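Local coordinates for putative malic enzyme ((S)-malate:NAD+ oxidoreductase (decarboxylating)) (Streptococcus pyogenes, PDB 2A9F), which is a putative NAD-dependent malic enzyme that probably carries out the oxidative decarboxylation of (S)-malate with the help of a divalent metal ion, at residues T167-L172 against E343-A348; T216-F221 against T251-L256. All blocks are in the same frame, centred on the assembly; numbering follows the deposited sequence.

In the fold
Both contacts lie in the NAD-binding part of this putative malic enzyme. Contact 1 packs helix 162-180 on helix 342-354 near the middle of the chain. Contact 2 packs strand 214-219 on the segment 251-256, farther out. Their centres are 24 Å apart, with the nearest atoms about 13 Å apart. Helix 198-210 links them: residues of contact 1 rest on it, and the chain runs from it into the strand of contact 2. Contact 1 is nearer the active site. The Ile169 side chain is about 13 Å from a bound magnesium ion and about 11 Å from the side chain of Lys95, the predicted proton acceptor. Contact 2 lies away from the annotated sites.

Contact 1 of 2, residues T167-L172 against E343-A348; sequences TAIVVL and EMQIAA
Ile169 points from helix 162-180 at the backbone of helix 342-354 and meets it between Gln345 and Ala348, one turn apart. Its CG2 methyl does the touching. It lies 3.3 Å from Gln345 O and 3.8 Å from Ala348 CB. The torsion explains this: CG2 stands opposite the backbone N across the CA-CB bond, while CG1 sits beside that N (chi1 -54°). CG1 therefore runs toward the Gln345 side chain and passes its OE1 at 4.3 Å. The Gln345 chain is extended (chi2 178°) and slants back toward the start of its helix. Its NE2 bonds back to Thr341 O, which gives the buried amide a partner and helps fix its rotation.

One turn on from Ile169, Leu172 makes the second touch. The side chains of Leu172 and Ile346 cross obliquely, with Leu172 CD2 3.9 Å from Ile346 CG1. Ile346 CB points away from the other helix, and Leu172 meets the side chain at its CG1, short of the CD1 end. No hydrogen bond joins the segments.

The short segments cross at -55°, with axes 9.0 Å apart at closest approach. Gln345 and Ile346 also lean on helix 198-210, where Ala168 meets Ile203. Ala348 is backed by Val375 and Val379 of helix 373-379, so helix 342-354 is packed between several helices of the domain.

Contact 2 of 2, residues T216-F221 against T251-L256; sequences TVVDKF and TLEDAL
Leu256 points toward strand 214-219, sets both methyls against Thr216 and turns one of them, CD1, to Val218 as well. Its CB is still short of the strand. CG comes within 4.1 Å of Thr216 CG2. At the tip the chain forks. CD2 lies 3.6 Å from Thr216 CG2, and CD1 lies 3.4 Å from the same methyl. The Leu256 and Thr216 side chains thus cross at a slant, with one Thr methyl set against both branches of the leucine. CD1 also lies 4.1 Å from Val218 CB. Its closer approach to Val218 CG2 is too short for carbons and is a doubtful detail of the model.

Thr216 OG1 sits beside its backbone N (chi1 -69°), which leaves CG2 opposite that N and facing the leucine. Leu256 also touches Arg245.

The strand belongs to a Rossmann-type nucleotide-binding domain. It lies parallel to strand 190-194, and the glycine pattern at Gly195, Gly197 and Gly200, which follows that strand, fits this fold. Val192 of strand 190-194 also touches Val218, Glu253 and Leu256.

Glu253 meets Val218 at about a right angle. Its chain leaves extended and then bends at chi2 (65°), which brings OE1 to 4.1 Å from Val218 CG2. Its other oxygen, OE2, is close to Glu257 OE1, and this could raise the proton affinity of the pair.

Past Val218 the strand ends in an Asx turn. Asp219 OD1 accepts from Phe221 N at 2.8 Å, and the N-H comes from above the carboxylate plane, 47° out of it. Lys220 CB sits over the centre of one face of the Phe221 ring.

Contact 1 of 2, residues T167-L172 against E343-A348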
loop_
_atom_site.group_PDB
_atom_site.type_symbol
_atom_site.label_atom_id
_atom_site.label_comp_id
_atom_site.label_asym_id
_atom_site.label_seq_id
_atom_site.Cartn_x
_atom_site.Cartn_y
_atom_site.Cartn_z
ATOM N N THR A 167 -10.331 15.354 -15.877
ATOM C CA THR A 167 -10.563 16.653 -16.480
ATOM C C THR A 167 -11.881 16.638 -17.226
ATOM O O THR A 167 -12.532 17.668 -17.366
ATOM C CB THR A 167 -9.442 17.029 -17.457
ATOM O OG1 THR A 167 -9.309 16.007 -18.455
ATOM C CG2 THR A 167 -8.136 17.198 -16.706
ATOM N N ALA A 168 -12.266 15.460 -17.703
ATOM C CA ALA A 168 -13.514 15.294 -18.429
ATOM C C ALA A 168 -14.657 15.782 -17.554
ATOM O O ALA A 168 -15.504 16.562 -17.996
ATOM C CB ALA A 168 -13.725 13.832 -18.787
ATOM N N ILE A 169 -14.661 15.322 -16.308
ATOM C CA ILE A 169 -15.691 15.692 -15.341
ATOM C C ILE A 169 -15.645 17.175 -15.010
ATOM O O ILE A 169 -16.662 17.767 -14.658
ATOM C CB ILE A 169 -15.528 14.927 -14.024
ATOM C CG1 ILE A 169 -15.483 13.431 -14.289
ATOM C CG2 ILE A 169 -16.677 15.242 -13.106
ATOM C CD1 ILE A 169 -14.805 12.660 -13.197
ATOM N N VAL A 170 -14.467 17.776 -15.105
ATOM C CA VAL A 170 -14.354 19.188 -14.802
ATOM C C VAL A 170 -14.733 19.999 -16.027
ATOM O O VAL A 170 -15.202 21.134 -15.920
ATOM C CB VAL A 170 -12.933 19.549 -14.338
ATOM C CG1 VAL A 170 -12.836 21.040 -14.041
ATOM C CG2 VAL A 170 -12.589 18.742 -13.102
ATOM N N VAL A 171 -14.532 19.409 -17.199
ATOM C CA VAL A 171 -14.891 20.082 -18.433
ATOM C C VAL A 171 -16.409 20.061 -18.528
ATOM O O VAL A 171 -17.034 21.034 -18.951
ATOM C CB VAL A 171 -14.276 19.386 -19.649
ATOM C CG1 VAL A 171 -14.862 19.971 -20.944
ATOM C CG2 VAL A 171 -12.751 19.580 -19.626
ATOM N N LEU A 172 -16.993 18.954 -18.090
ATOM C CA LEU A 172 -18.426 18.805 -18.114
ATOM C C LEU A 172 -19.056 19.799 -17.154
ATOM O O LEU A 172 -20.151 20.317 -17.406
ATOM C CB LEU A 172 -18.816 17.380 -17.723
ATOM C CG LEU A 172 -20.275 16.999 -17.974
ATOM C CD1 LEU A 172 -20.678 17.399 -19.397
ATOM C CD2 LEU A 172 -20.453 15.511 -17.782
ATOM N N GLU A 343 -23.320 8.018 -14.332
ATOM C CA GLU A 343 -24.220 9.016 -13.754
ATOM C C GLU A 343 -23.543 9.646 -12.536
ATOM O O GLU A 343 -23.714 10.839 -12.268
ATOM C CB GLU A 343 -25.566 8.393 -13.357
ATOM C CG GLU A 343 -25.572 6.877 -13.174
ATOM C CD GLU A 343 -25.666 6.117 -14.493
ATOM O OE1 GLU A 343 -26.597 6.402 -15.282
ATOM O OE2 GLU A 343 -24.816 5.229 -14.735
ATOM N N MET A 344 -22.768 8.833 -11.812
ATOM C CA MET A 344 -22.018 9.292 -10.639
ATOM C C MET A 344 -21.019 10.378 -11.046
ATOM O O MET A 344 -20.808 11.350 -10.314
ATOM C CB MET A 344 -21.264 8.120 -9.984
ATOM C CG MET A 344 -22.113 7.257 -9.042
ATOM S SD MET A 344 -21.367 5.683 -8.607
ATOM C CE MET A 344 -19.895 6.219 -7.789
ATOM N N GLN A 345 -20.405 10.214 -12.216
ATOM C CA GLN A 345 -19.442 11.190 -12.711
ATOM C C GLN A 345 -20.106 12.504 -13.108
ATOM O O GLN A 345 -19.516 13.576 -12.913
ATOM C CB GLN A 345 -18.671 10.609 -13.891
ATOM C CG GLN A 345 -17.885 9.372 -13.520
ATOM C CD GLN A 345 -17.156 8.767 -14.688
ATOM O OE1 GLN A 345 -16.495 9.467 -15.461
ATOM N NE2 GLN A 345 -17.254 7.452 -14.818
ATOM N N ILE A 346 -21.323 12.439 -13.658
ATOM C CA ILE A 346 -22.034 13.661 -14.049
ATOM C C ILE A 346 -22.481 14.326 -12.754
ATOM O O ILE A 346 -22.481 15.561 -12.625
ATOM C CB ILE A 346 -23.276 13.368 -14.946
ATOM C CG1 ILE A 346 -22.826 12.806 -16.299
ATOM C CG2 ILE A 346 -24.074 14.652 -15.195
ATOM C CD1 ILE A 346 -23.974 12.442 -17.222
ATOM N N ALA A 347 -22.848 13.485 -11.791
ATOM C CA ALA A 347 -23.272 13.958 -10.480
ATOM C C ALA A 347 -22.160 14.863 -9.970
ATOM O O ALA A 347 -22.408 15.991 -9.537
ATOM C CB ALA A 347 -23.472 12.783 -9.540
ATOM N N ALA A 348 -20.927 14.371 -10.056
ATOM C CA ALA A 348 -19.767 15.134 -9.616
ATOM C C ALA A 348 -19.679 16.461 -10.356
ATOM O O ALA A 348 -19.350 17.487 -9.765
ATOM C CB ALA A 348 -18.489 14.324 -9.837
#

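Contact 2 of 2, residues T216-F221 against T251-L256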
loop_
_atom_site.group_PDB
_atom_site.type_symbol
_atom_site.label_atom_id
_atom_site.label_comp_id
_atom_site.label_asym_id
_atom_site.label_seq_id
_atom_site.Cartn_x
_atom_site.Cartn_y
_atom_site.Cartn_z
ATOM N N THR A 216 -21.011 16.408 -32.641
ATOM C CA THR A 216 -20.327 15.915 -33.825
ATOM C C THR A 216 -18.892 15.629 -33.429
ATOM O O THR A 216 -18.190 16.508 -32.944
ATOM C CB THR A 216 -20.315 16.936 -34.988
ATOM O OG1 THR A 216 -21.644 17.097 -35.506
ATOM C CG2 THR A 216 -19.407 16.440 -36.109
ATOM N N VAL A 217 -18.468 14.388 -33.644
ATOM C CA VAL A 217 -17.120 13.954 -33.296
ATOM C C VAL A 217 -16.156 14.092 -34.470
ATOM O O VAL A 217 -16.509 13.828 -35.616
ATOM C CB VAL A 217 -17.150 12.494 -32.812
ATOM C CG1 VAL A 217 -15.747 12.026 -32.467
ATOM C CG2 VAL A 217 -18.073 12.381 -31.596
ATOM N N VAL A 218 -14.930 14.499 -34.195
ATOM C CA VAL A 218 -13.977 14.669 -35.271
ATOM C C VAL A 218 -12.668 14.008 -34.960
ATOM O O VAL A 218 -12.174 14.120 -33.847
ATOM C CB VAL A 218 -13.664 16.139 -35.502
ATOM C CG1 VAL A 218 -13.171 16.349 -36.935
ATOM C CG2 VAL A 218 -14.880 16.982 -35.167
ATOM N N ASP A 219 -12.095 13.308 -35.929
ATOM C CA ASP A 219 -10.797 12.724 -35.675
ATOM C C ASP A 219 -9.770 13.337 -36.612
ATOM O O ASP A 219 -9.981 14.434 -37.144
ATOM C CB ASP A 219 -10.812 11.196 -35.780
ATOM C CG ASP A 219 -11.155 10.697 -37.158
ATOM O OD1 ASP A 219 -11.116 11.493 -38.132
ATOM O OD2 ASP A 219 -11.454 9.484 -37.258
ATOM N N LYS A 220 -8.657 12.636 -36.798
ATOM C CA LYS A 220 -7.570 13.113 -37.645
ATOM C C LYS A 220 -7.881 13.178 -39.146
ATOM O O LYS A 220 -7.157 13.828 -39.894
ATOM C CB LYS A 220 -6.336 12.236 -37.413
ATOM C CG LYS A 220 -5.080 12.655 -38.173
ATOM C CD LYS A 220 -3.919 11.730 -37.801
ATOM C CE LYS A 220 -2.654 12.061 -38.571
ATOM N NZ LYS A 220 -1.547 11.157 -38.161
ATOM N N PHE A 221 -8.963 12.533 -39.578
ATOM C CA PHE A 221 -9.316 12.507 -40.997
ATOM C C PHE A 221 -10.652 13.140 -41.355
ATOM O O PHE A 221 -11.157 12.925 -42.459
ATOM C CB PHE A 221 -9.307 11.063 -41.483
ATOM C CG PHE A 221 -8.140 10.278 -40.972
ATOM C CD1 PHE A 221 -6.844 10.584 -41.396
ATOM C CD2 PHE A 221 -8.322 9.287 -40.008
ATOM C CE1 PHE A 221 -5.748 9.919 -40.863
ATOM C CE2 PHE A 221 -7.227 8.616 -39.467
ATOM C CZ PHE A 221 -5.937 8.936 -39.897
ATOM N N THR A 251 -17.571 16.796 -43.754
ATOM C CA THR A 251 -16.507 17.744 -44.044
ATOM C C THR A 251 -15.289 17.642 -43.114
ATOM O O THR A 251 -14.835 16.544 -42.780
ATOM C CB THR A 251 -17.074 19.163 -44.029
ATOM N N LEU A 252 -14.762 18.793 -42.703
ATOM C CA LEU A 252 -13.589 18.833 -41.841
ATOM C C LEU A 252 -13.795 19.668 -40.579
ATOM O O LEU A 252 -14.779 20.396 -40.457
ATOM C CB LEU A 252 -12.407 19.406 -42.614
ATOM C CG LEU A 252 -11.062 18.942 -42.068
ATOM C CD1 LEU A 252 -10.841 17.511 -42.524
ATOM C CD2 LEU A 252 -9.935 19.848 -42.562
ATOM N N GLU A 253 -12.854 19.555 -39.644
ATOM C CA GLU A 253 -12.901 20.308 -38.396
ATOM C C GLU A 253 -13.356 21.743 -38.684
ATOM O O GLU A 253 -14.325 22.232 -38.102
ATOM C CB GLU A 253 -11.511 20.308 -37.748
ATOM C CG GLU A 253 -11.347 21.230 -36.547
ATOM C CD GLU A 253 -12.205 20.826 -35.367
ATOM O OE1 GLU A 253 -11.956 19.757 -34.771
ATOM O OE2 GLU A 253 -13.138 21.580 -35.033
ATOM N N ASP A 254 -12.650 22.404 -39.595
ATOM C CA ASP A 254 -12.981 23.771 -39.987
ATOM C C ASP A 254 -14.469 23.835 -40.317
ATOM O O ASP A 254 -15.194 24.711 -39.846
ATOM C CB ASP A 254 -12.168 24.165 -41.228
ATOM C CG ASP A 254 -12.425 25.596 -41.675
ATOM O OD1 ASP A 254 -13.420 26.201 -41.221
ATOM O OD2 ASP A 254 -11.633 26.111 -42.495
ATOM N N ALA A 255 -14.917 22.887 -41.130
ATOM C CA ALA A 255 -16.305 22.848 -41.544
ATOM C C ALA A 255 -17.224 22.363 -40.420
ATOM O O ALA A 255 -18.361 21.960 -40.660
ATOM C CB ALA A 255 -16.446 21.966 -42.793
ATOM N N LEU A 256 -16.736 22.405 -39.185
ATOM C CA LEU A 256 -17.560 21.975 -38.058
ATOM C C LEU A 256 -17.886 23.094 -37.088
ATOM O O LEU A 256 -18.936 23.077 -36.447
ATOM C CB LEU A 256 -16.905 20.821 -37.309
ATOM C CG LEU A 256 -17.298 19.471 -37.889
ATOM C CD1 LEU A 256 -16.805 18.386 -36.978
ATOM C CD2 LEU A 256 -18.807 19.389 -38.022
#